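Local coordinates for SusD superfamily protein (Bacteroides fragilis NCTC 9343, PDB 3NQP), which probably binds glycans at the outer membrane, consistent with SusD-like proteins that work beside a TonB-dependent transporter, at residues V402-R412 and A437-E445. Residues are numbered along the deposited sequence; the frame is centred on the assembly and turned at random.
Sequences VAKYINLVRKR and AILHEKDKE
Two buried glutamates of helix 431-445, Glu-441 and Glu-445, take arginines of helix 399-414 in different geometries, a worked case of ion pairs between neighbouring helices. The guanidinium of Arg-412 and the carboxylate of Glu-445 are nearly coplanar, though the two chains cross at about a right angle: bends at chi2 and chi3 (-87° and -72°) carry NH2 to the syn lone pair of OE2, 3.0 Å away. A water held by Arg-412 NE, Glu-445 OE1 and Val-409 O fixes the same edge. Arg-410, by contrast, runs extended from CG to NE and brings NE onto Glu-441 OE1 (3.0 Å) from above the carboxylate, the two planes 46° apart; a second water ties this OE1 to Arg-410 NH2 and Ala-437 O. Both helices lie in the SusD-family region, grouped with the TPR clan, run roughly parallel, and pack against helix 382-396. Arg-333 pairs with both glutamates, Arg-381 with Glu-445 and Glu-264 with Arg-412, a network that probably keeps the carboxylates ionised; Arg-410 NH1 also bonds Tyr-423 O. Val-409 CG1 lies 3.3 Å from Glu-445 OE1, giving that oxygen an apolar flank. Toward the N-terminal ends apolar side chains take over: Ile-406 CD1 packs on Ala-437 CB (3.7 Å) and Ile-438 CG1 (4.0 Å).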
# COMPACT_ATOMS: atom_id res chain seq x y z
N VAL A 402 20.73 9.23 -0.33
CA VAL A 402 19.71 8.93 -1.36
C VAL A 402 20.18 7.78 -2.23
O VAL A 402 19.48 6.75 -2.40
CB VAL A 402 19.40 10.13 -2.25
CG1 VAL A 402 18.51 9.66 -3.43
CG2 VAL A 402 18.71 11.26 -1.43
N ALA A 403 21.38 7.93 -2.76
CA ALA A 403 21.99 6.96 -3.65
C ALA A 403 22.22 5.63 -2.95
O ALA A 403 22.02 4.59 -3.55
CB ALA A 403 23.34 7.50 -4.18
N LYS A 404 22.67 5.67 -1.70
CA LYS A 404 22.91 4.46 -0.93
C LYS A 404 21.66 3.61 -0.85
O LYS A 404 21.69 2.41 -1.06
CB LYS A 404 23.41 4.79 0.49
CG LYS A 404 23.63 3.61 1.46
CD LYS A 404 24.05 4.10 2.85
CE LYS A 404 22.88 4.75 3.62
NZ LYS A 404 23.31 5.39 4.90
N TYR A 405 20.56 4.22 -0.45
CA TYR A 405 19.34 3.45 -0.23
C TYR A 405 18.73 2.94 -1.55
O TYR A 405 18.24 1.82 -1.62
CB TYR A 405 18.34 4.30 0.51
CG TYR A 405 18.66 4.43 1.98
CD1 TYR A 405 18.72 3.31 2.79
CD2 TYR A 405 18.87 5.66 2.57
CE1 TYR A 405 18.97 3.41 4.17
CE2 TYR A 405 19.13 5.76 3.95
CZ TYR A 405 19.18 4.63 4.74
OH TYR A 405 19.44 4.73 6.10
N ILE A 406 18.74 3.76 -2.60
CA ILE A 406 18.31 3.30 -3.93
C ILE A 406 19.13 2.11 -4.40
O ILE A 406 18.59 1.14 -4.90
CB ILE A 406 18.38 4.41 -5.00
CG1 ILE A 406 17.32 5.48 -4.73
CG2 ILE A 406 18.19 3.81 -6.43
CD1 ILE A 406 17.54 6.79 -5.60
N ASN A 407 20.44 2.19 -4.24
CA ASN A 407 21.30 1.10 -4.69
C ASN A 407 21.21 -0.17 -3.85
O ASN A 407 21.42 -1.27 -4.39
CB ASN A 407 22.75 1.58 -4.82
CG ASN A 407 22.94 2.52 -6.01
OD1 ASN A 407 22.39 2.29 -7.10
ND2 ASN A 407 23.75 3.58 -5.82
N LEU A 408 20.91 -0.06 -2.57
CA LEU A 408 20.61 -1.24 -1.78
C LEU A 408 19.44 -2.01 -2.42
O LEU A 408 19.53 -3.21 -2.63
CB LEU A 408 20.21 -0.87 -0.34
CG LEU A 408 21.36 -0.69 0.64
CD1 LEU A 408 20.85 -0.04 1.96
CD2 LEU A 408 22.11 -2.02 0.88
N VAL A 409 18.35 -1.30 -2.74
CA VAL A 409 17.19 -1.95 -3.37
C VAL A 409 17.49 -2.46 -4.77
O VAL A 409 17.15 -3.61 -5.08
CB VAL A 409 15.98 -1.00 -3.37
CG1 VAL A 409 14.79 -1.66 -4.05
CG2 VAL A 409 15.70 -0.55 -1.90
N ARG A 410 18.18 -1.65 -5.60
CA ARG A 410 18.51 -2.11 -6.97
C ARG A 410 19.39 -3.32 -6.94
O ARG A 410 19.23 -4.23 -7.75
CB ARG A 410 19.20 -1.05 -7.79
CG ARG A 410 18.31 0.13 -8.09
CD ARG A 410 18.95 1.06 -9.09
NE ARG A 410 18.12 2.24 -9.40
CZ ARG A 410 18.46 3.17 -10.28
NH1 ARG A 410 19.60 3.08 -10.98
NH2 ARG A 410 17.63 4.18 -10.51
N LYS A 411 20.38 -3.31 -6.04
CA LYS A 411 21.35 -4.38 -6.07
C LYS A 411 20.63 -5.70 -5.81
O LYS A 411 20.89 -6.69 -6.45
CB LYS A 411 22.47 -4.14 -5.07
CG LYS A 411 23.45 -5.37 -4.94
CD LYS A 411 24.49 -5.09 -3.86
CE LYS A 411 25.53 -6.22 -3.79
NZ LYS A 411 26.61 -5.90 -2.78
N ARG A 412 19.70 -5.69 -4.87
CA ARG A 412 18.89 -6.89 -4.63
C ARG A 412 18.09 -7.30 -5.86
O ARG A 412 18.03 -8.47 -6.19
CB ARG A 412 17.97 -6.70 -3.42
CG ARG A 412 17.37 -8.01 -2.89
CD ARG A 412 16.06 -8.40 -3.61
NE ARG A 412 14.95 -7.52 -3.23
CZ ARG A 412 14.22 -7.65 -2.12
NH1 ARG A 412 14.46 -8.64 -1.28
NH2 ARG A 412 13.23 -6.80 -1.85
N ALA A 437 13.97 9.41 -9.05
CA ALA A 437 14.67 8.13 -8.90
C ALA A 437 14.04 7.30 -7.76
O ALA A 437 13.93 6.07 -7.88
CB ALA A 437 16.19 8.35 -8.68
N ILE A 438 13.62 7.96 -6.69
CA ILE A 438 13.04 7.28 -5.51
C ILE A 438 11.64 6.82 -5.91
O ILE A 438 11.29 5.66 -5.71
CB ILE A 438 13.00 8.18 -4.25
CG1 ILE A 438 14.41 8.47 -3.70
CG2 ILE A 438 12.12 7.54 -3.12
CD1 ILE A 438 14.42 9.73 -2.70
N LEU A 439 10.87 7.70 -6.54
CA LEU A 439 9.53 7.32 -7.04
C LEU A 439 9.62 6.13 -7.97
O LEU A 439 8.87 5.18 -7.84
CB LEU A 439 8.82 8.49 -7.75
CG LEU A 439 7.53 8.19 -8.56
CD1 LEU A 439 6.40 7.89 -7.66
CD2 LEU A 439 7.18 9.40 -9.49
N HIS A 440 10.55 6.19 -8.92
CA HIS A 440 10.60 5.16 -9.95
C HIS A 440 11.11 3.83 -9.38
O HIS A 440 10.75 2.80 -9.88
CB HIS A 440 11.41 5.61 -11.16
CG HIS A 440 10.75 6.70 -11.96
ND1 HIS A 440 11.47 7.59 -12.74
CD2 HIS A 440 9.45 7.07 -12.07
CE1 HIS A 440 10.62 8.44 -13.31
NE2 HIS A 440 9.39 8.14 -12.92
N GLU A 441 11.91 3.88 -8.31
CA GLU A 441 12.28 2.67 -7.60
C GLU A 441 11.11 2.08 -6.81
O GLU A 441 10.92 0.89 -6.79
CB GLU A 441 13.49 2.93 -6.69
CG GLU A 441 14.35 1.67 -6.44
CD GLU A 441 14.90 1.06 -7.69
OE1 GLU A 441 15.30 1.83 -8.59
OE2 GLU A 441 14.88 -0.17 -7.78
N LYS A 442 10.34 2.93 -6.13
CA LYS A 442 9.08 2.50 -5.51
C LYS A 442 8.10 1.93 -6.55
O LYS A 442 7.42 0.96 -6.28
CB LYS A 442 8.43 3.65 -4.74
CG LYS A 442 9.14 3.94 -3.43
CD LYS A 442 8.32 4.83 -2.45
CE LYS A 442 7.21 3.98 -1.79
NZ LYS A 442 6.45 4.79 -0.75
N ASP A 443 8.06 2.54 -7.74
CA ASP A 443 7.16 2.10 -8.81
C ASP A 443 7.47 0.67 -9.23
O ASP A 443 6.57 -0.08 -9.57
CB ASP A 443 7.32 2.99 -10.06
CG ASP A 443 6.61 4.32 -9.93
OD1 ASP A 443 5.83 4.51 -8.96
OD2 ASP A 443 6.90 5.20 -10.80
N LYS A 444 8.75 0.33 -9.27
CA LYS A 444 9.19 -1.02 -9.58
C LYS A 444 9.09 -2.00 -8.41
O LYS A 444 8.76 -3.19 -8.62
CB LYS A 444 10.61 -1.00 -10.07
CG LYS A 444 10.80 -0.42 -11.43
CD LYS A 444 12.30 -0.34 -11.71
CE LYS A 444 12.55 0.47 -12.95
NZ LYS A 444 13.96 0.41 -13.34
N GLU A 445 9.43 -1.53 -7.20
CA GLU A 445 9.56 -2.40 -6.03
C GLU A 445 8.19 -2.82 -5.49
O GLU A 445 8.02 -3.95 -5.00
CB GLU A 445 10.37 -1.69 -4.94
CG GLU A 445 10.73 -2.48 -3.69
CD GLU A 445 11.65 -3.67 -3.96
OE1 GLU A 445 12.34 -3.69 -4.99
OE2 GLU A 445 11.68 -4.58 -3.14
O HOH W 1 14.62 -5.16 -4.86
O HOH W 2 14.94 4.18 -9.67